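Local coordinates for 3-oxoacyl-[acyl-carrier-protein] synthase, mitochondrial (Arabidopsis thaliana, PDB 2IX4), which catalyses the condensation steps of mitochondrial fatty acid synthesis, lengthening an acyl chain by two carbons taken from malonyl-ACP, at residues D55-A63 with L224-A235. Numbering follows the deposited sequence.
Sequences DQLSSKVAA and LSTKFNSSPQEA
With CG of N229 anti to its carbonyl carbon (chi1 -71°), the carboxamide reaches the backbone of S58 and K60. S59 turns its OG anti to its own backbone N (chi1 -175°) and meets the carbonyl of S225. The N229 amide uses both of its polar atoms. ND2 donates to O of S58 at 3.0 Å, with the acceptor almost exactly in the amide plane. OD1 accepts from N of K60 at 3.0 Å; the donor N of K60 lies well above the plane of the N229 side-chain carbonyl, not on a lone pair, although the N-H points at OD1 at 160°. The two bonds fix the rotation of the amide. CB of K60 packs on CG of N229, and the two side chains cross at about a right angle. S59 OG donates to O of S225 at 2.7 Å, in the carbonyl plane. CB of L224 backs S59 at 3.6 Å from its CB, while CD1 touches the same carbon.

The contact joins the loop leading into strand 61-63, and the start of that strand, to the long connection after helix 212-220, within the N-terminal ketosynthase region of the thiolase-like fold. Strand 61-63 pairs antiparallel with strand 32-34. L224 also packs on F218, a residue of the hexanoic acid pocket. F228 to S231 form a type I beta turn, and a 3-10 segment follows at 232-234.

The two methyls of V61 meet different residues here: CG1 meets CB of P232 at 3.8 Å, and CG2 meets CB of A235 at 3.9 Å. T226 CG2 lies against CB of S58, where both residues are exposed. One water donates to O of K60 and O of N229. Another accepts from NZ of K60 and ND2 of N229. NZ of K60 also donates to O of L57 at 2.8 Å.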
loop_
_atom_site.group_PDB
_atom_site.type_symbol
_atom_site.label_atom_id
_atom_site.label_comp_id
_atom_site.label_asym_id
_atom_site.label_seq_id
_atom_site.Cartn_x
_atom_site.Cartn_y
_atom_site.Cartn_z
ATOM N N ASP A 55 9.495 28.179 12.546
ATOM C CA ASP A 55 8.842 29.421 12.153
ATOM C C ASP A 55 8.127 29.345 10.804
ATOM O O ASP A 55 7.237 30.149 10.535
ATOM C CB ASP A 55 9.854 30.567 12.152
ATOM C CG ASP A 55 10.141 31.100 13.548
ATOM O OD1 ASP A 55 9.554 30.598 14.533
ATOM O OD2 ASP A 55 10.956 32.039 13.660
ATOM N N GLN A 56 8.497 28.374 9.970
ATOM C CA GLN A 56 7.880 28.234 8.642
ATOM C C GLN A 56 6.587 27.430 8.674
ATOM O O GLN A 56 5.881 27.340 7.668
ATOM C CB GLN A 56 8.858 27.618 7.633
ATOM C CG GLN A 56 10.215 28.313 7.532
ATOM C CD GLN A 56 10.126 29.824 7.620
ATOM O OE1 GLN A 56 9.534 30.480 6.756
ATOM N NE2 GLN A 56 10.732 30.388 8.662
ATOM N N LEU A 57 6.280 26.856 9.834
ATOM C CA LEU A 57 5.109 26.007 9.996
ATOM C C LEU A 57 3.863 26.809 10.367
ATOM O O LEU A 57 3.787 27.404 11.445
ATOM C CB LEU A 57 5.379 24.920 11.041
ATOM C CG LEU A 57 6.619 24.036 10.868
ATOM C CD1 LEU A 57 6.703 23.043 12.017
ATOM C CD2 LEU A 57 6.625 23.310 9.524
ATOM N N SER A 58 2.892 26.823 9.456
ATOM C CA SER A 58 1.607 27.480 9.680
ATOM C C SER A 58 0.843 26.811 10.820
ATOM O O SER A 58 0.262 27.488 11.672
ATOM C CB SER A 58 0.774 27.449 8.401
ATOM O OG SER A 58 1.356 28.272 7.407
ATOM N N SER A 59 0.857 25.483 10.826
ATOM C CA SER A 59 0.196 24.700 11.858
ATOM C C SER A 59 1.199 24.312 12.933
ATOM O O SER A 59 2.192 23.646 12.645
ATOM C CB SER A 59 -0.419 23.447 11.242
ATOM O OG SER A 59 -1.168 22.715 12.194
ATOM N N LYS A 60 0.936 24.734 14.169
ATOM C CA LYS A 60 1.843 24.476 15.291
ATOM C C LYS A 60 1.159 23.670 16.397
ATOM O O LYS A 60 1.428 23.863 17.590
ATOM C CB LYS A 60 2.423 25.788 15.839
ATOM C CG LYS A 60 3.294 26.559 14.835
ATOM C CD LYS A 60 3.907 27.790 15.473
ATOM C CE LYS A 60 4.792 28.557 14.499
ATOM N NZ LYS A 60 4.007 29.346 13.503
ATOM N N VAL A 61 0.270 22.769 15.982
ATOM C CA VAL A 61 -0.441 21.863 16.892
ATOM C C VAL A 61 -0.408 20.443 16.335
ATOM O O VAL A 61 -0.384 20.248 15.117
ATOM C CB VAL A 61 -1.923 22.305 17.158
ATOM C CG1 VAL A 61 -1.977 23.635 17.910
ATOM C CG2 VAL A 61 -2.734 22.388 15.857
ATOM N N ALA A 62 -0.387 19.455 17.228
ATOM C CA ALA A 62 -0.383 18.051 16.824
ATOM C C ALA A 62 -0.797 17.155 17.986
ATOM O O ALA A 62 -0.761 17.577 19.144
ATOM C CB ALA A 62 0.995 17.644 16.286
ATOM N N ALA A 63 -1.194 15.925 17.668
ATOM C CA ALA A 63 -1.604 14.958 18.681
ATOM C C ALA A 63 -0.574 13.846 18.796
ATOM O O ALA A 63 -0.374 13.080 17.856
ATOM C CB ALA A 63 -2.959 14.395 18.341
ATOM N N LEU A 224 -4.154 21.826 7.036
ATOM C CA LEU A 224 -3.998 21.859 8.496
ATOM C C LEU A 224 -4.614 23.074 9.183
ATOM O O LEU A 224 -4.704 24.159 8.602
ATOM C CB LEU A 224 -2.517 21.747 8.888
ATOM C CG LEU A 224 -1.723 20.501 8.480
ATOM C CD1 LEU A 224 -0.342 20.502 9.121
ATOM C CD2 LEU A 224 -2.461 19.218 8.830
ATOM N N SER A 225 -5.029 22.868 10.433
ATOM C CA SER A 225 -5.502 23.936 11.313
ATOM C C SER A 225 -4.359 24.895 11.654
ATOM O O SER A 225 -3.262 24.452 11.992
ATOM C CB SER A 225 -6.062 23.322 12.598
ATOM O OG SER A 225 -6.415 24.317 13.539
ATOM N N THR A 226 -4.616 26.201 11.570
ATOM C CA THR A 226 -3.580 27.212 11.824
ATOM C C THR A 226 -3.959 28.301 12.842
ATOM O O THR A 226 -3.079 28.862 13.501
ATOM C CB THR A 226 -3.110 27.917 10.518
ATOM O OG1 THR A 226 -4.139 28.789 10.037
ATOM C CG2 THR A 226 -2.745 26.901 9.436
ATOM N N LYS A 227 -5.250 28.601 12.968
ATOM C CA LYS A 227 -5.696 29.740 13.782
ATOM C C LYS A 227 -5.920 29.441 15.272
ATOM O O LYS A 227 -6.273 30.342 16.038
ATOM C CB LYS A 227 -6.939 30.395 13.162
ATOM C CG LYS A 227 -8.257 29.663 13.394
ATOM C CD LYS A 227 -9.286 30.107 12.367
ATOM C CE LYS A 227 -10.698 29.713 12.756
ATOM N NZ LYS A 227 -11.345 30.765 13.581
ATOM N N PHE A 228 -5.706 28.190 15.674
ATOM C CA PHE A 228 -5.868 27.790 17.073
ATOM C C PHE A 228 -4.547 27.377 17.723
ATOM O O PHE A 228 -4.537 26.572 18.660
ATOM C CB PHE A 228 -6.886 26.648 17.202
ATOM C CG PHE A 228 -8.264 26.994 16.712
ATOM C CD1 PHE A 228 -8.754 26.439 15.534
ATOM C CD2 PHE A 228 -9.076 27.868 17.433
ATOM C CE1 PHE A 228 -10.034 26.756 15.073
ATOM C CE2 PHE A 228 -10.357 28.192 16.981
ATOM C CZ PHE A 228 -10.836 27.633 15.798
ATOM N N ASN A 229 -3.438 27.931 17.235
ATOM C CA ASN A 229 -2.108 27.576 17.747
ATOM C C ASN A 229 -1.888 27.933 19.223
ATOM O O ASN A 229 -1.116 27.263 19.920
ATOM C CB ASN A 229 -1.003 28.171 16.862
ATOM C CG ASN A 229 -0.895 27.478 15.504
ATOM O OD1 ASN A 229 -1.360 26.351 15.323
ATOM N ND2 ASN A 229 -0.267 28.151 14.547
ATOM N N SER A 230 -2.575 28.978 19.686
ATOM C CA SER A 230 -2.520 29.407 21.086
ATOM C C SER A 230 -3.514 28.646 21.970
ATOM O O SER A 230 -3.432 28.701 23.201
ATOM C CB SER A 230 -2.773 30.912 21.185
ATOM O OG SER A 230 -1.780 31.636 20.479
ATOM N N SER A 231 -4.448 27.940 21.335
ATOM C CA SER A 231 -5.452 27.141 22.040
ATOM C C SER A 231 -5.548 25.733 21.441
ATOM O O SER A 231 -6.568 25.388 20.839
ATOM C CB SER A 231 -6.817 27.838 21.989
ATOM O OG SER A 231 -6.764 29.117 22.599
ATOM N N PRO A 232 -4.485 24.915 21.604
ATOM C CA PRO A 232 -4.409 23.596 20.956
ATOM C C PRO A 232 -5.601 22.666 21.223
ATOM O O PRO A 232 -6.050 21.974 20.310
ATOM C CB PRO A 232 -3.112 22.990 21.523
ATOM C CG PRO A 232 -2.767 23.819 22.710
ATOM C CD PRO A 232 -3.282 25.185 22.413
ATOM N N GLN A 233 -6.111 22.664 22.454
ATOM C CA GLN A 233 -7.223 21.787 22.839
ATOM C C GLN A 233 -8.520 22.095 22.082
ATOM O O GLN A 233 -9.475 21.316 22.125
ATOM C CB GLN A 233 -7.461 21.856 24.351
ATOM C CG GLN A 233 -6.333 21.271 25.187
ATOM C CD GLN A 233 -6.434 19.764 25.338
ATOM O OE1 GLN A 233 -7.257 19.256 26.101
ATOM N NE2 GLN A 233 -5.585 19.042 24.615
ATOM N N GLU A 234 -8.538 23.226 21.382
ATOM C CA GLU A 234 -9.704 23.650 20.616
ATOM C C GLU A 234 -9.456 23.675 19.104
ATOM O O GLU A 234 -10.296 24.156 18.341
ATOM C CB GLU A 234 -10.184 25.017 21.114
ATOM C CG GLU A 234 -10.931 24.941 22.445
ATOM C CD GLU A 234 -11.130 26.291 23.097
ATOM O OE1 GLU A 234 -11.608 27.225 22.416
ATOM O OE2 GLU A 234 -10.813 26.415 24.301
ATOM N N ALA A 235 -8.315 23.128 18.682
ATOM C CA ALA A 235 -7.885 23.175 17.282
ATOM C C ALA A 235 -8.627 22.212 16.359
ATOM O O ALA A 235 -8.863 22.525 15.189
ATOM C CB ALA A 235 -6.382 22.950 17.184
HETATM O O HOH W 1 1.419 26.100 19.139
HETATM O O HOH W 2 1.452 30.773 14.835
#